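Local coordinates for NAD nucleotidase (Haemophilus influenzae, PDB 3ZTV), which hydrolyses NAD to adenosine and nicotinamide riboside in the periplasm, acting as both a pyrophosphatase and a zinc-dependent 5'-nucleotidase, at residues G44-L56 with S331-I343. Numbering follows the deposited sequence.
Sequences GGFSAVNAKLNKL and SLDDHDAKTDKLI
Ser-47, in the first turn of helix 46-56, sits between two partners on 331-343: its OG accepts from the backbone N of Asp-336 (3.0 Å) and donates to Asp-340 OD1 (2.6 Å), which it meets from above the carboxylate plane. A chi1 of -180° turns OG away from the Ser-47 backbone N and toward the 335-336 backbone, where it meets both partners. One turn on, Asn-50 reaches Thr-339 OG1 through ND2 (2.9 Å) in a nearly straight bond lying in its amide plane, and ND2 also donates to the carbonyl of Val-89 in helix 84-93. Ala-51 offers only a methyl, and the backbone of His-335 lies against it, CB to C 3.4 Å. At the far end, Lys-55 NZ takes the anti lone pair of Asp-334 OD1 (2.8 Å), while Lys-52, its chain bent at chi2 and chi3, brings NZ to Ser-331 OG (2.8 Å) and only a long salt bridge to the same carboxylate. Two waters join Asn-54 ND2 to the carboxylate of Asp-336.

A second shell sets these groups. Ser-331 OG donates to the syn lone pair of Asp-334 OD2; His-335 ND1 does likewise to Asp-340 OD2; Asp-336, N-cap of helix 337-343, accepts from both N and OG1 of Thr-339. The short helical segments 46-56 and 337-343 run nearly antiparallel (162°); the contact as a whole sets helix 46-59 against edge strand 330-332 of the metallophosphoesterase sheet, the connecting loop and the first turns of helix 337-353. Polar bonds thus dominate over apolar packing, and the two lysines probably stabilise Asp-334 as a carboxylate although it is buried.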
ATOM      1  N   GLY A  44      36.228  -2.411  14.926  1.00  6.76           N
ATOM      2  CA  GLY A  44      35.575  -1.326  14.231  1.00  6.96           C
ATOM      3  C   GLY A  44      36.298   0.003  14.226  1.00  6.55           C
ATOM      4  O   GLY A  44      37.527   0.070  14.336  1.00  8.04           O
ATOM      5  N   GLY A  45      35.515   1.069  14.098  1.00  6.52           N
ATOM      6  CA  GLY A  45      36.045   2.407  13.924  1.00  7.38           C
ATOM      7  C   GLY A  45      36.150   2.757  12.451  1.00  5.90           C
ATOM      8  O   GLY A  45      36.395   1.885  11.610  1.00  6.59           O
ATOM      9  N   PHE A  46      35.951   4.029  12.129  1.00  6.42           N
ATOM     10  CA  PHE A  46      35.921   4.431  10.730  1.00  6.50           C
ATOM     11  C   PHE A  46      37.288   4.469  10.053  1.00  6.64           C
ATOM     12  O   PHE A  46      37.358   4.406   8.830  1.00  7.44           O
ATOM     13  CB  PHE A  46      35.165   5.749  10.524  1.00  7.04           C
ATOM     14  CG  PHE A  46      34.095   5.658   9.466  1.00  5.54           C
ATOM     15  CD1 PHE A  46      34.413   5.823   8.124  1.00  6.15           C
ATOM     16  CD2 PHE A  46      32.778   5.391   9.812  1.00  7.23           C
ATOM     17  CE1 PHE A  46      33.441   5.730   7.150  1.00  7.44           C
ATOM     18  CE2 PHE A  46      31.799   5.293   8.830  1.00  6.86           C
ATOM     19  CZ  PHE A  46      32.134   5.469   7.502  1.00  7.49           C
ATOM     20  N   SER A  47      38.374   4.568  10.818  1.00  7.53           N
ATOM     21  CA  SER A  47      39.688   4.496  10.191  1.00  6.65           C
ATOM     22  C   SER A  47      39.890   3.115   9.566  1.00  6.16           C
ATOM     23  O   SER A  47      40.353   3.005   8.424  1.00  7.72           O
ATOM     24  CB  SER A  47      40.795   4.799  11.194  1.00  7.65           C
ATOM     25  OG  SER A  47      42.062   4.732  10.558  1.00 11.34           O
ATOM     26  N   ALA A  48      39.543   2.064  10.306  1.00  5.99           N
ATOM     27  CA  ALA A  48      39.602   0.703   9.773  1.00  6.08           C
ATOM     28  C   ALA A  48      38.644   0.523   8.594  1.00  5.33           C
ATOM     29  O   ALA A  48      39.001  -0.115   7.603  1.00  6.70           O
ATOM     30  CB  ALA A  48      39.310  -0.312  10.868  1.00  6.74           C
ATOM     31  N   VAL A  49      37.429   1.064   8.692  1.00  5.08           N
ATOM     32  CA  VAL A  49      36.461   0.954   7.593  1.00  5.68           C
ATOM     33  C   VAL A  49      37.051   1.522   6.305  1.00  5.63           C
ATOM     34  O   VAL A  49      37.080   0.846   5.262  1.00  5.94           O
ATOM     35  CB  VAL A  49      35.118   1.665   7.905  1.00  5.43           C
ATOM     36  CG1 VAL A  49      34.298   1.835   6.646  1.00  6.59           C
ATOM     37  CG2 VAL A  49      34.330   0.880   8.940  1.00  6.77           C
ATOM     38  N   ASN A  50      37.522   2.761   6.367  1.00  5.11           N
ATOM     39  CA  ASN A  50      38.028   3.400   5.164  1.00  6.46           C
ATOM     40  C   ASN A  50      39.291   2.737   4.618  1.00  6.93           C
ATOM     41  O   ASN A  50      39.441   2.587   3.402  1.00  6.57           O
ATOM     42  CB  ASN A  50      38.209   4.905   5.378  1.00  5.80           C
ATOM     43  CG  ASN A  50      36.878   5.656   5.386  1.00  5.84           C
ATOM     44  OD1 ASN A  50      35.849   5.132   4.960  1.00  7.38           O
ATOM     45  ND2 ASN A  50      36.901   6.891   5.870  1.00  6.88           N
ATOM     46  N   ALA A  51      40.183   2.328   5.510  1.00  6.04           N
ATOM     47  CA  ALA A  51      41.385   1.614   5.086  1.00  7.93           C
ATOM     48  C   ALA A  51      41.023   0.319   4.361  1.00  6.91           C
ATOM     49  O   ALA A  51      41.578   0.009   3.306  1.00  7.68           O
ATOM     50  CB  ALA A  51      42.287   1.320   6.283  1.00  7.79           C
ATOM     51  N   LYS A  52      40.106  -0.451   4.930  1.00  6.08           N
ATOM     52  CA  LYS A  52      39.716  -1.714   4.314  1.00  6.92           C
ATOM     53  C   LYS A  52      38.986  -1.513   2.981  1.00  6.80           C
ATOM     54  O   LYS A  52      39.262  -2.220   2.001  1.00  6.73           O
ATOM     55  CB  LYS A  52      38.885  -2.569   5.282  1.00  6.76           C
ATOM     56  CG  LYS A  52      38.512  -3.943   4.729  1.00  7.71           C
ATOM     57  CD  LYS A  52      39.452  -5.044   5.188  1.00 11.80           C
ATOM     58  CE  LYS A  52      40.834  -4.924   4.580  1.00 10.70           C
ATOM     59  NZ  LYS A  52      41.644  -6.177   4.784  1.00 14.80           N
ATOM     60  N   LEU A  53      38.058  -0.561   2.927  1.00  6.56           N
ATOM     61  CA  LEU A  53      37.389  -0.236   1.669  1.00  6.28           C
ATOM     62  C   LEU A  53      38.408   0.195   0.609  1.00  7.58           C
ATOM     63  O   LEU A  53      38.329  -0.235  -0.545  1.00  7.71           O
ATOM     64  CB  LEU A  53      36.331   0.857   1.869  1.00  7.19           C
ATOM     65  CG  LEU A  53      35.061   0.472   2.627  1.00  6.27           C
ATOM     66  CD1 LEU A  53      34.223   1.724   2.892  1.00  7.63           C
ATOM     67  CD2 LEU A  53      34.256  -0.574   1.877  1.00  7.41           C
ATOM     68  N   ASN A  54      39.372   1.027   0.999  1.00  6.74           N
ATOM     69  CA  ASN A  54      40.367   1.508   0.054  1.00  8.82           C
ATOM     70  C   ASN A  54      41.203   0.371  -0.506  1.00  9.05           C
ATOM     71  O   ASN A  54      41.468   0.320  -1.706  1.00 10.12           O
ATOM     72  CB  ASN A  54      41.273   2.564   0.696  1.00  9.07           C
ATOM     73  CG  ASN A  54      40.585   3.913   0.843  1.00  8.30           C
ATOM     74  OD1 ASN A  54      39.540   4.146   0.240  1.00  9.83           O
ATOM     75  ND2 ASN A  54      41.179   4.810   1.629  1.00 10.69           N
ATOM     76  N   LYS A  55      41.621  -0.545   0.354  1.00  7.64           N
ATOM     77  CA  LYS A  55      42.439  -1.657  -0.104  1.00  9.73           C
ATOM     78  C   LYS A  55      41.647  -2.639  -0.962  1.00  9.77           C
ATOM     79  O   LYS A  55      42.148  -3.126  -1.978  1.00 12.28           O
ATOM     80  CB  LYS A  55      43.090  -2.364   1.081  1.00 10.65           C
ATOM     81  CG  LYS A  55      44.187  -1.538   1.716  1.00 14.33           C
ATOM     82  CD  LYS A  55      44.910  -2.291   2.807  1.00 18.80           C
ATOM     83  CE  LYS A  55      44.150  -2.230   4.119  1.00 15.93           C
ATOM     84  NZ  LYS A  55      45.000  -2.695   5.259  1.00 16.44           N
ATOM     85  N   LEU A  56      40.414  -2.938  -0.570  1.00  7.27           N
ATOM     86  CA  LEU A  56      39.621  -3.906  -1.331  1.00  7.64           C
ATOM     87  C   LEU A  56      39.190  -3.364  -2.688  1.00  9.87           C
ATOM     88  O   LEU A  56      39.228  -4.083  -3.690  1.00  8.76           O
ATOM     89  CB  LEU A  56      38.409  -4.398  -0.537  1.00  6.36           C
ATOM     90  CG  LEU A  56      38.737  -5.203   0.725  1.00  7.49           C
ATOM     91  CD1 LEU A  56      37.450  -5.585   1.460  1.00  9.66           C
ATOM     92  CD2 LEU A  56      39.579  -6.446   0.402  1.00 11.29           C
ATOM     93  N   SER A 331      40.172  -8.998   9.814  1.00  7.05           N
ATOM     94  CA  SER A 331      41.154  -8.088   9.259  1.00  8.45           C
ATOM     95  C   SER A 331      41.740  -7.269  10.402  1.00  7.85           C
ATOM     96  O   SER A 331      41.033  -6.499  11.052  1.00  6.83           O
ATOM     97  CB  SER A 331      40.490  -7.170   8.238  1.00  8.38           C
ATOM     98  OG  SER A 331      41.450  -6.409   7.532  1.00 10.81           O
ATOM     99  N   LEU A 332      43.033  -7.431  10.657  1.00  8.33           N
ATOM    100  CA  LEU A 332      43.675  -6.772  11.803  1.00  7.62           C
ATOM    101  C   LEU A 332      44.328  -5.436  11.473  1.00  8.92           C
ATOM    102  O   LEU A 332      45.054  -5.309  10.483  1.00 10.00           O
ATOM    103  CB  LEU A 332      44.733  -7.685  12.441  1.00 10.74           C
ATOM    104  CG  LEU A 332      44.242  -9.007  13.018  1.00  8.46           C
ATOM    105  CD1 LEU A 332      45.417  -9.941  13.294  1.00 12.92           C
ATOM    106  CD2 LEU A 332      43.419  -8.797  14.276  1.00 10.30           C
ATOM    107  N   ASP A 333      44.064  -4.445  12.326  1.00  8.03           N
ATOM    108  CA  ASP A 333      44.816  -3.189  12.364  1.00  8.85           C
ATOM    109  C   ASP A 333      44.801  -2.390  11.067  1.00  9.40           C
ATOM    110  O   ASP A 333      45.795  -1.758  10.713  1.00 12.55           O
ATOM    111  CB  ASP A 333      46.266  -3.445  12.808  1.00 11.35           C
ATOM    112  CG  ASP A 333      46.357  -4.062  14.192  1.00 11.85           C
ATOM    113  OD1 ASP A 333      45.528  -3.735  15.070  1.00 11.17           O
ATOM    114  OD2 ASP A 333      47.273  -4.884  14.400  1.00 16.24           O
ATOM    115  N   ASP A 334      43.676  -2.394  10.355  1.00  8.61           N
ATOM    116  CA  ASP A 334      43.545  -1.500   9.211  1.00  8.63           C
ATOM    117  C   ASP A 334      43.449  -0.064   9.714  1.00  8.80           C
ATOM    118  O   ASP A 334      42.708   0.217  10.649  1.00  9.49           O
ATOM    119  CB  ASP A 334      42.285  -1.805   8.400  1.00  9.60           C
ATOM    120  CG  ASP A 334      42.242  -3.221   7.885  1.00  9.70           C
ATOM    121  OD1 ASP A 334      43.045  -3.567   6.990  1.00 10.84           O
ATOM    122  OD2 ASP A 334      41.381  -3.978   8.369  1.00 11.00           O
ATOM    123  N   HIS A 335      44.184   0.844   9.093  1.00  8.13           N
ATOM    124  CA  HIS A 335      44.026   2.258   9.414  1.00  8.95           C
ATOM    125  C   HIS A 335      44.365   3.146   8.224  1.00  9.94           C
ATOM    126  O   HIS A 335      45.249   2.837   7.426  1.00 11.01           O
ATOM    127  CB  HIS A 335      44.785   2.657  10.690  1.00 14.18           C
ATOM    128  CG  HIS A 335      46.269   2.522  10.583  1.00 16.94           C
ATOM    129  ND1 HIS A 335      47.109   3.613  10.541  1.00 22.59           N
ATOM    130  CD2 HIS A 335      47.065   1.429  10.533  1.00 18.18           C
ATOM    131  CE1 HIS A 335      48.361   3.198  10.460  1.00 24.81           C
ATOM    132  NE2 HIS A 335      48.362   1.877  10.453  1.00 23.55           N
ATOM    133  N   ASP A 336      43.609   4.228   8.080  1.00  8.24           N
ATOM    134  CA  ASP A 336      43.725   5.116   6.934  1.00  8.33           C
ATOM    135  C   ASP A 336      44.263   6.454   7.410  1.00 10.84           C
ATOM    136  O   ASP A 336      43.712   7.049   8.329  1.00 10.22           O
ATOM    137  CB  ASP A 336      42.348   5.313   6.298  1.00 10.64           C
ATOM    138  CG  ASP A 336      42.371   6.290   5.141  1.00  9.99           C
ATOM    139  OD1 ASP A 336      43.111   6.046   4.167  1.00 11.93           O
ATOM    140  OD2 ASP A 336      41.655   7.313   5.197  1.00  9.99           O
ATOM    141  N   ALA A 337      45.338   6.929   6.785  1.00 11.03           N
ATOM    142  CA  ALA A 337      46.004   8.153   7.230  1.00 11.82           C
ATOM    143  C   ALA A 337      45.073   9.365   7.236  1.00 10.56           C
ATOM    144  O   ALA A 337      45.010  10.105   8.217  1.00 12.36           O
ATOM    145  CB  ALA A 337      47.242   8.423   6.375  1.00 14.14           C
ATOM    146  N   LYS A 338      44.342   9.571   6.147  1.00 11.38           N
ATOM    147  CA  LYS A 338      43.421  10.701   6.084  1.00 12.53           C
ATOM    148  C   LYS A 338      42.356  10.621   7.185  1.00 10.45           C
ATOM    149  O   LYS A 338      42.070  11.609   7.867  1.00 10.75           O
ATOM    150  CB  LYS A 338      42.768  10.787   4.700  1.00 14.24           C
ATOM    151  CG  LYS A 338      41.736  11.896   4.559  1.00 17.23           C
ATOM    152  CD  LYS A 338      41.497  12.258   3.095  1.00 25.67           C
ATOM    153  CE  LYS A 338      40.869  11.114   2.318  1.00 28.79           C
ATOM    154  NZ  LYS A 338      40.562  11.512   0.912  1.00 31.91           N
ATOM    155  N   THR A 339      41.774   9.437   7.356  1.00  9.57           N
ATOM    156  CA  THR A 339      40.713   9.262   8.342  1.00 10.44           C
ATOM    157  C   THR A 339      41.260   9.396   9.762  1.00  8.82           C
ATOM    158  O   THR A 339      40.588   9.946  10.634  1.00  9.55           O
ATOM    159  CB  THR A 339      39.973   7.929   8.143  1.00  7.99           C
ATOM    160  OG1 THR A 339      39.526   7.843   6.786  1.00  8.87           O
ATOM    161  CG2 THR A 339      38.766   7.838   9.066  1.00  8.37           C
ATOM    162  N   ASP A 340      42.480   8.917   9.998  1.00  9.08           N
ATOM    163  CA  ASP A 340      43.147   9.107  11.289  1.00 10.00           C
ATOM    164  C   ASP A 340      43.265  10.589  11.646  1.00 10.03           C
ATOM    165  O   ASP A 340      43.063  10.977  12.792  1.00 10.97           O
ATOM    166  CB  ASP A 340      44.554   8.502  11.261  1.00 11.27           C
ATOM    167  CG  ASP A 340      44.553   6.993  11.387  1.00 12.12           C
ATOM    168  OD1 ASP A 340      43.569   6.421  11.898  1.00 14.49           O
ATOM    169  OD2 ASP A 340      45.571   6.376  11.003  1.00 15.25           O
ATOM    170  N   LYS A 341      43.619  11.407  10.662  1.00  8.97           N
ATOM    171  CA  LYS A 341      43.740  12.851  10.870  1.00 10.99           C
ATOM    172  C   LYS A 341      42.395  13.482  11.235  1.00 11.01           C
ATOM    173  O   LYS A 341      42.308  14.306  12.154  1.00 11.56           O
ATOM    174  CB  LYS A 341      44.316  13.519   9.622  1.00 14.11           C
ATOM    175  CG  LYS A 341      45.787  13.207   9.357  1.00 16.49           C
ATOM    176  CD  LYS A 341      46.264  13.794   8.027  1.00 18.27           C
ATOM    177  CE  LYS A 341      45.485  15.042   7.642  1.00 23.41           C
ATOM    178  NZ  LYS A 341      45.622  16.136   8.636  1.00 27.13           N
ATOM    179  N   LEU A 342      41.342  13.096  10.516  1.00  9.75           N
ATOM    180  CA  LEU A 342      40.002  13.600  10.799  1.00  8.91           C
ATOM    181  C   LEU A 342      39.565  13.212  12.200  1.00  9.86           C
ATOM    182  O   LEU A 342      39.066  14.047  12.955  1.00 10.48           O
ATOM    183  CB  LEU A 342      38.986  13.085   9.773  1.00 10.31           C
ATOM    184  CG  LEU A 342      39.130  13.628   8.354  1.00 10.74           C
ATOM    185  CD1 LEU A 342      38.255  12.851   7.371  1.00 12.31           C
ATOM    186  CD2 LEU A 342      38.789  15.109   8.313  1.00 12.39           C
ATOM    187  N   ILE A 343      39.750  11.948  12.551  1.00  9.30           N
ATOM    188  CA  ILE A 343      39.289  11.477  13.849  1.00  9.68           C
ATOM    189  C   ILE A 343      40.061  12.125  15.008  1.00 12.23           C
ATOM    190  O   ILE A 343      39.482  12.442  16.048  1.00 12.77           O
ATOM    191  CB  ILE A 343      39.282   9.939  13.922  1.00  9.91           C
ATOM    192  CG1 ILE A 343      38.214   9.384  12.969  1.00 11.11           C
ATOM    193  CG2 ILE A 343      38.994   9.465  15.340  1.00 12.98           C
ATOM    194  CD1 ILE A 343      38.245   7.869  12.830  1.00 12.68           C
TER
HETATM  195  O   HOH W   1      40.551   7.551   2.631  1.00 12.96           O
HETATM  196  O   HOH W   2      43.806   3.836   2.971  1.00 16.80           O
HETATM  197  O   HOH W   3      45.926  -0.301   6.750  1.00 13.85           O